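Local atomic coordinates of D-glycero-D-manno-heptose 1-phosphate kinase (Bacteroides thetaiotaomicron, PDB entry 3K85), a protein that probably transfers a phosphate group from ATP to a sugar substrate, as a member of the GHMP kinase family. Residues L72-G76 against E77-I81. Residues are numbered along the deposited sequence; the frame is centred on the assembly and turned at random.
Sequences LEIDG and EASLI
Ser79, in the first turn of helix 79-91, meets the loop that joins strand 62-67 to this helix through its hydroxyl: OG lies 3.8 Å from Gly76 CA, and Ile74 CG2 approaches the same OG at 4.1 Å. Asp75 CB likewise stands 4.0 Å from Glu77 N. These are van der Waals touches. The hydroxyl gets there because OG sits beside the backbone N of its own residue, opposite the carbonyl carbon (chi1 -64°), while Ile74 projects its CG2 methyl anti to N from the centre of an inverse gamma turn. Gly76 takes a positive phi of 125°, where a side chain would jam against the preceding carbonyl oxygen; the chain can therefore swing round here toward the helix, whose N-cap position falls to Ala78. Toward the sheet, Ala78 and Ile81 pack on Ile55 of strand 52-57.

Charge gathers around the bend. Asp75 OD2 and Glu77 OE1 lie 4.9 Å apart; OE1 has a long, weak ion pair with Lys64. Lys82 forms a salt bridge to Asp75 OD2 and a hydrogen bond to Glu77 O.

Direct contact within this surface turn is thus van der Waals, while Lys82 ties the bend to the helix, its salt bridge to Asp75 perhaps easing the repulsion between the carboxylates.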
# COMPACT_ATOMS: atom_id res chain seq x y z
N LEU A 72 -18.67 -34.84 1.68
CA LEU A 72 -18.20 -35.58 2.85
C LEU A 72 -18.93 -35.10 4.09
O LEU A 72 -19.00 -33.91 4.37
CB LEU A 72 -16.69 -35.42 3.05
CG LEU A 72 -15.76 -36.12 2.05
CD1 LEU A 72 -14.31 -35.83 2.43
CD2 LEU A 72 -16.02 -37.62 2.06
N GLU A 73 -19.47 -36.05 4.83
CA GLU A 73 -20.21 -35.77 6.04
C GLU A 73 -19.37 -35.07 7.11
O GLU A 73 -18.28 -35.52 7.45
CB GLU A 73 -20.79 -37.08 6.59
CG GLU A 73 -19.74 -38.17 6.92
CD GLU A 73 -18.83 -38.56 5.74
OE1 GLU A 73 -19.34 -38.98 4.68
OE2 GLU A 73 -17.58 -38.46 5.89
N ILE A 74 -19.88 -33.97 7.65
CA ILE A 74 -19.15 -33.27 8.68
C ILE A 74 -19.24 -34.05 10.00
O ILE A 74 -20.10 -33.78 10.83
CB ILE A 74 -19.68 -31.81 8.84
CG1 ILE A 74 -19.22 -30.95 7.67
CG2 ILE A 74 -19.15 -31.17 10.13
CD1 ILE A 74 -19.60 -31.48 6.31
N ASP A 75 -18.34 -35.02 10.17
CA ASP A 75 -18.30 -35.85 11.38
C ASP A 75 -17.92 -35.03 12.60
O ASP A 75 -18.44 -35.23 13.69
CB ASP A 75 -17.26 -36.96 11.25
CG ASP A 75 -17.56 -37.92 10.13
OD1 ASP A 75 -18.68 -38.48 10.11
OD2 ASP A 75 -16.67 -38.12 9.28
N GLY A 76 -16.99 -34.11 12.39
CA GLY A 76 -16.50 -33.28 13.48
C GLY A 76 -15.00 -33.50 13.44
O GLY A 76 -14.26 -33.10 14.34
N GLU A 77 -14.57 -34.15 12.37
CA GLU A 77 -13.17 -34.46 12.16
C GLU A 77 -12.74 -33.91 10.80
O GLU A 77 -13.36 -34.20 9.77
CB GLU A 77 -12.96 -35.97 12.21
CG GLU A 77 -13.52 -36.61 13.46
CD GLU A 77 -13.04 -38.04 13.65
OE1 GLU A 77 -13.16 -38.84 12.69
OE2 GLU A 77 -12.56 -38.36 14.76
N ALA A 78 -11.67 -33.11 10.81
CA ALA A 78 -11.16 -32.50 9.59
C ALA A 78 -12.30 -31.72 8.94
O ALA A 78 -12.52 -31.82 7.74
CB ALA A 78 -10.64 -33.57 8.64
N SER A 79 -13.03 -30.97 9.76
CA SER A 79 -14.15 -30.18 9.26
C SER A 79 -13.69 -29.19 8.19
O SER A 79 -14.26 -29.13 7.09
CB SER A 79 -14.80 -29.42 10.42
OG SER A 79 -15.37 -30.32 11.37
N LEU A 80 -12.64 -28.43 8.51
CA LEU A 80 -12.08 -27.44 7.60
C LEU A 80 -11.80 -28.01 6.21
O LEU A 80 -12.20 -27.42 5.20
CB LEU A 80 -10.81 -26.86 8.19
CG LEU A 80 -10.97 -25.62 9.08
CD1 LEU A 80 -12.25 -25.67 9.85
CD2 LEU A 80 -9.78 -25.54 10.01
N ILE A 81 -11.12 -29.14 6.15
CA ILE A 81 -10.81 -29.78 4.88
C ILE A 81 -12.10 -30.23 4.19
O ILE A 81 -12.29 -30.02 2.98
CB ILE A 81 -9.92 -31.01 5.09
CG1 ILE A 81 -8.52 -30.57 5.51
CG2 ILE A 81 -9.88 -31.86 3.82
CD1 ILE A 81 -7.57 -31.72 5.73